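Local coordinates for protein excinuclease ABC, subunit A. (Deinococcus radiodurans, PDB 2VF7) that binds DNA, ATP and zinc as a UvrA-family ABC ATPase and probably helps recognise DNA damage in excision repair, at residues Pro499-Leu505 / Val518-Val524; Leu714-Gly718 / Arg771-Gln775. The protein carries 1 engineered substitution. Numbering follows the deposited sequence.

Interaction 1 (Pro499-Leu505 / Val518-Val524); sequences PAGWLEL and VRFPLGV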
ATOM      1  N   PRO A 499     -18.831   0.000  55.719  1.00 58.98           N
ATOM      2  CA  PRO A 499     -17.592   0.778  55.688  1.00 58.39           C
ATOM      3  C   PRO A 499     -16.727   0.669  56.939  1.00 57.91           C
ATOM      4  O   PRO A 499     -17.247   0.520  58.052  1.00 57.82           O
ATOM      5  CB  PRO A 499     -18.095   2.213  55.534  1.00 58.31           C
ATOM      6  CG  PRO A 499     -19.315   2.067  54.720  1.00 58.69           C
ATOM      7  CD  PRO A 499     -19.964   0.790  55.200  1.00 59.01           C
ATOM      8  N   ALA A 500     -15.411   0.738  56.733  1.00 57.21           N
ATOM      9  CA  ALA A 500     -14.436   0.801  57.820  1.00 56.56           C
ATOM     10  C   ALA A 500     -13.996   2.249  58.083  1.00 56.10           C
ATOM     11  O   ALA A 500     -13.635   2.604  59.208  1.00 56.14           O
ATOM     12  CB  ALA A 500     -13.241  -0.071  57.496  1.00 56.44           C
ATOM     13  N   GLY A 501     -14.032   3.071  57.035  1.00 55.61           N
ATOM     14  CA  GLY A 501     -13.675   4.490  57.096  1.00 54.62           C
ATOM     15  C   GLY A 501     -14.149   5.231  55.859  1.00 54.32           C
ATOM     16  O   GLY A 501     -14.846   4.659  55.007  1.00 54.17           O
ATOM     17  N   TRP A 502     -13.768   6.501  55.742  1.00 53.94           N
ATOM     18  CA  TRP A 502     -14.216   7.332  54.617  1.00 53.78           C
ATOM     19  C   TRP A 502     -13.108   8.207  54.039  1.00 53.90           C
ATOM     20  O   TRP A 502     -12.476   8.975  54.768  1.00 54.04           O
ATOM     21  CB  TRP A 502     -15.406   8.207  55.030  1.00 53.35           C
ATOM     22  CG  TRP A 502     -16.675   7.441  55.285  1.00 53.23           C
ATOM     23  CD1 TRP A 502     -17.114   6.955  56.487  1.00 52.97           C
ATOM     24  CD2 TRP A 502     -17.670   7.081  54.319  1.00 52.76           C
ATOM     25  NE1 TRP A 502     -18.321   6.318  56.328  1.00 53.17           N
ATOM     26  CE2 TRP A 502     -18.688   6.379  55.008  1.00 53.45           C
ATOM     27  CE3 TRP A 502     -17.809   7.288  52.941  1.00 53.16           C
ATOM     28  CZ2 TRP A 502     -19.831   5.876  54.358  1.00 52.99           C
ATOM     29  CZ3 TRP A 502     -18.954   6.791  52.298  1.00 52.44           C
ATOM     30  CH2 TRP A 502     -19.939   6.089  53.008  1.00 52.21           C
ATOM     31  N   LEU A 503     -12.895   8.089  52.729  1.00 53.86           N
ATOM     32  CA  LEU A 503     -11.891   8.856  51.986  1.00 54.28           C
ATOM     33  C   LEU A 503     -12.574  10.054  51.326  1.00 54.38           C
ATOM     34  O   LEU A 503     -13.572   9.897  50.620  1.00 54.56           O
ATOM     35  CB  LEU A 503     -11.242   7.949  50.920  1.00 54.38           C
ATOM     36  CG  LEU A 503      -9.804   8.090  50.369  1.00 55.09           C
ATOM     37  CD1 LEU A 503      -9.752   8.498  48.889  1.00 54.99           C
ATOM     38  CD2 LEU A 503      -8.880   8.971  51.242  1.00 55.33           C
ATOM     39  N   GLU A 504     -12.046  11.250  51.566  1.00 54.73           N
ATOM     40  CA  GLU A 504     -12.630  12.483  51.019  1.00 54.92           C
ATOM     41  C   GLU A 504     -11.788  13.047  49.867  1.00 54.63           C
ATOM     42  O   GLU A 504     -10.582  13.289  50.015  1.00 54.30           O
ATOM     43  CB  GLU A 504     -12.802  13.544  52.123  1.00 54.88           C
ATOM     44  CG  GLU A 504     -13.702  13.121  53.299  1.00 55.35           C
ATOM     45  CD  GLU A 504     -13.875  14.211  54.361  1.00 56.44           C
ATOM     46  OE1 GLU A 504     -13.125  15.220  54.321  1.00 58.36           O
ATOM     47  OE2 GLU A 504     -14.762  14.063  55.246  1.00 58.52           O
ATOM     48  N   LEU A 505     -12.433  13.221  48.714  1.00 54.59           N
ATOM     49  CA  LEU A 505     -11.839  13.910  47.565  1.00 54.36           C
ATOM     50  C   LEU A 505     -12.633  15.204  47.341  1.00 54.48           C
ATOM     51  O   LEU A 505     -13.748  15.188  46.798  1.00 54.08           O
ATOM     52  CB  LEU A 505     -11.884  13.024  46.316  1.00 54.34           C
ATOM     53  CG  LEU A 505     -10.712  12.873  45.329  1.00 53.89           C
ATOM     54  CD1 LEU A 505     -11.237  12.296  44.039  1.00 53.73           C
ATOM     55  CD2 LEU A 505      -9.966  14.158  45.032  1.00 53.94           C
ATOM     56  N   VAL A 518     -16.652  14.681  46.980  1.00 54.99           N
ATOM     57  CA  VAL A 518     -17.156  13.305  46.906  1.00 54.70           C
ATOM     58  C   VAL A 518     -16.511  12.408  47.990  1.00 54.71           C
ATOM     59  O   VAL A 518     -15.364  12.643  48.407  1.00 54.62           O
ATOM     60  CB  VAL A 518     -16.950  12.728  45.470  1.00 54.45           C
ATOM     61  CG1 VAL A 518     -15.513  12.345  45.239  1.00 55.08           C
ATOM     62  CG2 VAL A 518     -17.863  11.548  45.207  1.00 54.01           C
ATOM     63  N   ARG A 519     -17.255  11.405  48.459  1.00 54.40           N
ATOM     64  CA  ARG A 519     -16.749  10.483  49.481  1.00 54.09           C
ATOM     65  C   ARG A 519     -16.702   9.035  49.007  1.00 53.55           C
ATOM     66  O   ARG A 519     -17.659   8.538  48.418  1.00 53.51           O
ATOM     67  CB  ARG A 519     -17.578  10.573  50.762  1.00 54.30           C
ATOM     68  CG  ARG A 519     -17.660  11.966  51.377  1.00 55.33           C
ATOM     69  CD  ARG A 519     -17.382  11.938  52.874  1.00 57.56           C
ATOM     70  NE  ARG A 519     -18.471  11.362  53.662  1.00 59.41           N
ATOM     71  CZ  ARG A 519     -18.408  11.118  54.973  0.80 60.43           C
ATOM     72  NH1 ARG A 519     -17.296  11.389  55.655  0.80 60.90           N
ATOM     73  NH2 ARG A 519     -19.459  10.602  55.608  1.00 61.04           N
ATOM     74  N   PHE A 520     -15.586   8.359  49.268  1.00 53.00           N
ATOM     75  CA  PHE A 520     -15.464   6.930  48.966  1.00 52.48           C
ATOM     76  C   PHE A 520     -15.273   6.154  50.271  1.00 51.99           C
ATOM     77  O   PHE A 520     -14.331   6.426  50.990  1.00 51.65           O
ATOM     78  CB  PHE A 520     -14.264   6.642  48.050  1.00 52.14           C
ATOM     79  CG  PHE A 520     -14.249   7.423  46.755  1.00 52.54           C
ATOM     80  CD1 PHE A 520     -13.531   8.620  46.654  1.00 52.46           C
ATOM     81  CD2 PHE A 520     -14.899   6.932  45.614  1.00 53.10           C
ATOM     82  CE1 PHE A 520     -13.487   9.338  45.450  1.00 51.87           C
ATOM     83  CE2 PHE A 520     -14.854   7.638  44.403  1.00 51.73           C
ATOM     84  CZ  PHE A 520     -14.156   8.845  44.324  1.00 51.46           C
ATOM     85  N   PRO A 521     -16.145   5.167  50.556  1.00 51.80           N
ATOM     86  CA  PRO A 521     -16.035   4.342  51.766  1.00 51.51           C
ATOM     87  C   PRO A 521     -14.876   3.358  51.666  1.00 51.36           C
ATOM     88  O   PRO A 521     -14.527   2.955  50.557  1.00 51.51           O
ATOM     89  CB  PRO A 521     -17.359   3.574  51.778  1.00 51.51           C
ATOM     90  CG  PRO A 521     -17.713   3.448  50.344  1.00 51.61           C
ATOM     91  CD  PRO A 521     -17.285   4.749  49.720  1.00 51.79           C
ATOM     92  N   LEU A 522     -14.293   2.967  52.802  1.00 51.16           N
ATOM     93  CA  LEU A 522     -13.134   2.060  52.803  1.00 50.81           C
ATOM     94  C   LEU A 522     -13.465   0.655  53.310  1.00 50.71           C
ATOM     95  O   LEU A 522     -14.458   0.452  54.004  1.00 49.91           O
ATOM     96  CB  LEU A 522     -11.940   2.649  53.579  1.00 51.00           C
ATOM     97  CG  LEU A 522     -11.555   4.119  53.350  1.00 51.08           C
ATOM     98  CD1 LEU A 522     -10.564   4.595  54.398  1.00 50.57           C
ATOM     99  CD2 LEU A 522     -11.017   4.366  51.934  1.00 51.08           C
ATOM    100  N   GLY A 523     -12.623  -0.305  52.916  1.00 51.02           N
ATOM    101  CA  GLY A 523     -12.777  -1.720  53.259  1.00 51.13           C
ATOM    102  C   GLY A 523     -13.984  -2.340  52.603  1.00 51.10           C
ATOM    103  O   GLY A 523     -14.492  -3.363  53.056  1.00 51.11           O
ATOM    104  N   VAL A 524     -14.428  -1.699  51.525  1.00 51.54           N
ATOM    105  CA  VAL A 524     -15.702  -1.973  50.850  1.00 51.44           C
ATOM    106  C   VAL A 524     -15.483  -1.789  49.349  1.00 51.62           C
ATOM    107  O   VAL A 524     -14.509  -1.159  48.927  1.00 51.58           O
ATOM    108  CB  VAL A 524     -16.805  -1.002  51.378  1.00 51.46           C
ATOM    109  CG1 VAL A 524     -18.068  -1.105  50.599  1.00 50.94           C
ATOM    110  CG2 VAL A 524     -17.106  -1.291  52.847  1.00 51.92           C
TER
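Two antiparallel strands, 502-505 and 518-521, run side by side with their short axes 4.6 Å apart at 154°. Their backbone ladder has paired hydrogen bonds at L503/F520 (L503 N to F520 O 2.8 Å, F520 N to L503 O 2.9 Å) and at L505/V518 (L505 N to V518 O and V518 N to L505 O, both 3.0 Å). Past the regular bridges it goes on through L522 N to G501 O (2.8 Å) and A500 N to L522 O (2.9 Å).

W502, E504, R519 and P521 share one face. The R519 guanidinium lies flat on the W502 indole, planes at 9° and centres 4.4 Å apart, a cation-pi stack; on the opposite indole face P521 CB makes a CH-pi contact, 3.8 Å from the centroid of the six-membered ring. E504 OE2 adds a long salt bridge to R519 NH1 (3.7 Å), and W801 meets the W502 ring edge-to-face.

The other face is apolar. L505 CB touches V518 CG1 (3.8 Å), L505 CD1 meets the edge of the F520 ring at CE1 (4.0 Å), and L503 CB packs on L522 CD2 (3.7 Å). Helix 536-551, which follows the P-loop, covers L503, L505 and V518.

With strand 575-578 the pair forms a three-stranded sheet, as in the antiparallel beta subdomain of ABC ATPases: the apolar face packs on helix 536-551 and strands 785-789 and 801-805, while the sandwiched indole and ion pair occupy the more exposed face.

Interaction 2 (Leu714-Gly718 / Arg771-Gln775); sequences LREVG and RLQRQ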
ATOM      1  N   LEU A 714      -3.819 -16.764  38.322  1.00 55.18           N
ATOM      2  CA  LEU A 714      -4.157 -16.669  36.902  1.00 55.00           C
ATOM      3  C   LEU A 714      -5.269 -17.612  36.519  1.00 55.39           C
ATOM      4  O   LEU A 714      -6.009 -17.359  35.582  1.00 55.65           O
ATOM      5  CB  LEU A 714      -2.943 -16.959  36.052  1.00 54.15           C
ATOM      6  CG  LEU A 714      -1.880 -15.880  36.086  1.00 53.41           C
ATOM      7  CD1 LEU A 714      -0.624 -16.438  35.443  1.00 50.92           C
ATOM      8  CD2 LEU A 714      -2.366 -14.608  35.349  1.00 50.55           C
ATOM      9  N   ARG A 715      -5.390 -18.704  37.257  1.00 56.39           N
ATOM     10  CA  ARG A 715      -6.382 -19.722  36.943  1.00 57.00           C
ATOM     11  C   ARG A 715      -7.716 -19.323  37.527  1.00 57.00           C
ATOM     12  O   ARG A 715      -8.728 -19.341  36.827  1.00 57.46           O
ATOM     13  CB  ARG A 715      -5.923 -21.087  37.446  1.00 57.02           C
ATOM     14  CG  ARG A 715      -6.336 -22.234  36.561  1.00 58.07           C
ATOM     15  CD  ARG A 715      -5.706 -23.555  37.015  1.00 60.41           C
ATOM     16  NE  ARG A 715      -6.632 -24.676  36.858  1.00 61.68           N
ATOM     17  CZ  ARG A 715      -7.603 -24.975  37.721  1.00 63.57           C
ATOM     18  NH1 ARG A 715      -7.785 -24.242  38.811  1.00 64.78           N
ATOM     19  NH2 ARG A 715      -8.398 -26.012  37.496  1.00 64.42           N
ATOM     20  N   GLU A 716      -7.694 -18.928  38.803  1.00 57.26           N
ATOM     21  CA  GLU A 716      -8.851 -18.378  39.520  1.00 57.01           C
ATOM     22  C   GLU A 716      -9.550 -17.214  38.799  1.00 56.95           C
ATOM     23  O   GLU A 716     -10.759 -16.994  38.963  1.00 57.50           O
ATOM     24  CB  GLU A 716      -8.423 -17.904  40.918  1.00 56.79           C
ATOM     25  CG  GLU A 716      -8.394 -18.993  41.982  1.00 57.15           C
ATOM     26  CD  GLU A 716      -7.747 -18.540  43.294  0.80 57.64           C
ATOM     27  OE1 GLU A 716      -6.553 -18.160  43.289  0.80 57.34           O
ATOM     28  OE2 GLU A 716      -8.438 -18.585  44.343  0.80 60.30           O
ATOM     29  N   VAL A 717      -8.786 -16.459  38.022  1.00 56.49           N
ATOM     30  CA  VAL A 717      -9.272 -15.205  37.449  1.00 56.07           C
ATOM     31  C   VAL A 717      -9.794 -15.421  35.997  1.00 56.06           C
ATOM     32  O   VAL A 717     -10.336 -14.506  35.361  1.00 56.22           O
ATOM     33  CB  VAL A 717      -8.183 -14.078  37.632  1.00 55.72           C
ATOM     34  CG1 VAL A 717      -7.355 -13.828  36.368  1.00 54.57           C
ATOM     35  CG2 VAL A 717      -8.796 -12.814  38.172  1.00 56.42           C
ATOM     36  N   GLY A 718      -9.633 -16.656  35.507  1.00 55.87           N
ATOM     37  CA  GLY A 718     -10.273 -17.128  34.278  1.00 55.43           C
ATOM     38  C   GLY A 718      -9.376 -17.368  33.072  1.00 55.42           C
ATOM     39  O   GLY A 718      -9.885 -17.626  31.977  1.00 56.20           O
ATOM     40  N   ARG A 771     -17.296 -15.469  38.011  1.00 63.55           N
ATOM     41  CA  ARG A 771     -15.977 -15.936  38.455  1.00 63.43           C
ATOM     42  C   ARG A 771     -15.031 -14.781  38.832  1.00 63.02           C
ATOM     43  O   ARG A 771     -14.212 -14.920  39.745  1.00 63.49           O
ATOM     44  CB  ARG A 771     -15.329 -16.829  37.381  1.00 63.64           C
ATOM     45  CG  ARG A 771     -14.020 -17.543  37.800  1.00 64.41           C
ATOM     46  CD  ARG A 771     -13.139 -17.950  36.588  1.00 64.28           C
ATOM     47  NE  ARG A 771     -13.021 -19.400  36.389  1.00 67.50           N
ATOM     48  CZ  ARG A 771     -12.263 -20.216  37.134  1.00 68.83           C
ATOM     49  NH1 ARG A 771     -11.567 -19.741  38.165  1.00 69.98           N
ATOM     50  NH2 ARG A 771     -12.210 -21.518  36.872  1.00 67.46           N
ATOM     51  N   LEU A 772     -15.135 -13.652  38.135  1.00 62.13           N
ATOM     52  CA  LEU A 772     -14.301 -12.485  38.438  1.00 61.69           C
ATOM     53  C   LEU A 772     -14.710 -11.825  39.768  1.00 61.23           C
ATOM     54  O   LEU A 772     -13.856 -11.454  40.579  1.00 60.63           O
ATOM     55  CB  LEU A 772     -14.365 -11.462  37.285  1.00 62.13           C
ATOM     56  CG  LEU A 772     -13.365 -10.299  37.131  1.00 62.02           C
ATOM     57  CD1 LEU A 772     -13.677  -9.137  38.055  1.00 62.71           C
ATOM     58  CD2 LEU A 772     -11.910 -10.760  37.293  1.00 62.20           C
ATOM     59  N   GLN A 773     -16.021 -11.686  39.964  1.00 60.52           N
ATOM     60  CA  GLN A 773     -16.602 -11.053  41.148  1.00 59.94           C
ATOM     61  C   GLN A 773     -16.248 -11.757  42.480  1.00 58.98           C
ATOM     62  O   GLN A 773     -16.097 -11.092  43.512  1.00 59.00           O
ATOM     63  CB  GLN A 773     -18.120 -10.937  40.968  1.00 59.96           C
ATOM     64  CG  GLN A 773     -18.813  -9.998  41.950  1.00 62.33           C
ATOM     65  CD  GLN A 773     -18.894  -8.549  41.467  1.00 64.19           C
ATOM     66  OE1 GLN A 773     -18.318  -7.644  42.081  1.00 65.37           O
ATOM     67  NE2 GLN A 773     -19.636  -8.323  40.387  1.00 64.39           N
ATOM     68  N   ARG A 774     -16.120 -13.083  42.455  1.00 57.71           N
ATOM     69  CA  ARG A 774     -15.695 -13.848  43.633  1.00 56.88           C
ATOM     70  C   ARG A 774     -14.281 -13.485  44.072  1.00 56.35           C
ATOM     71  O   ARG A 774     -13.954 -13.548  45.260  1.00 56.44           O
ATOM     72  CB  ARG A 774     -15.735 -15.351  43.364  1.00 56.76           C
ATOM     73  CG  ARG A 774     -17.098 -15.896  43.003  1.00 57.87           C
ATOM     74  CD  ARG A 774     -17.158 -17.407  43.211  1.00 59.05           C
ATOM     75  NE  ARG A 774     -16.568 -18.178  42.113  1.00 59.69           N
ATOM     76  CZ  ARG A 774     -17.230 -18.577  41.027  1.00 60.44           C
ATOM     77  NH1 ARG A 774     -18.517 -18.269  40.871  1.00 60.09           N
ATOM     78  NH2 ARG A 774     -16.597 -19.278  40.083  1.00 60.27           N
ATOM     79  N   GLN A 775     -13.432 -13.136  43.114  1.00 55.71           N
ATOM     80  CA  GLN A 775     -12.057 -12.774  43.435  1.00 55.38           C
ATOM     81  C   GLN A 775     -12.000 -11.351  43.999  1.00 54.79           C
ATOM     82  O   GLN A 775     -11.177 -11.058  44.872  1.00 54.54           O
ATOM     83  CB  GLN A 775     -11.110 -12.943  42.227  1.00 55.62           C
ATOM     84  CG  GLN A 775     -11.394 -14.138  41.281  1.00 56.03           C
ATOM     85  CD  GLN A 775     -11.478 -15.501  41.971  1.00 57.75           C
ATOM     86  OE1 GLN A 775     -10.695 -15.821  42.882  1.00 57.33           O
ATOM     87  NE2 GLN A 775     -12.425 -16.326  41.513  1.00 57.74           N
TER
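Helix 705-716 ends here against the flank of helix 766-781, and V717 and L772 bring the backbones closest, CA to CA 5.8 Å. The chain leaves the first helix by a Schellman motif: G718 has positive phi (110°), and its N bonds back to R715 O at 3.1 Å. At these angles a side chain on G718 would jam against the preceding carbonyl, so glycine suits the turn.

R771 reaches over this terminus: R771 NH1 donates to E716 O (3.0 Å), and R771 CD lies 3.8 Å from G718 CA. The Q775 amide is turned back on its own helix, Q775 NE2 to R771 O 2.9 Å. V717 CG2 meets L772 CD2 at 3.8 Å, and both residues pack on helix 733-743, which starts within the LSGGE signature sequence of ABC proteins. The E716 carboxylate forms a salt bridge with K778, one turn beyond Q775.

A cationic side chain thus meets a carbonyl at the negative end of the helix dipole, with one small apolar contact beside it.

In the fold
From the N terminus, the chain passes its first P-loop and first zinc site before it reaches interaction 1, a local closure in which strand 502-510 turns back through 513-514 to pair with strand 516-521. The next strand, 525-529, enters the second six-stranded sheet and leads into the second P-loop. After the second zinc site, interaction 2 closes a longer loop, bringing the end of helix 705-716 to helix 766-781 across helix 733-743 and strand 753-758. The two closures follow in series, neither enclosing nor crossing the other, with centres 25 Å apart. Neither touches nucleotide: the L505 side chain is about 12 Å from one ADP, G718 about 11 Å from the ADP bound by G46.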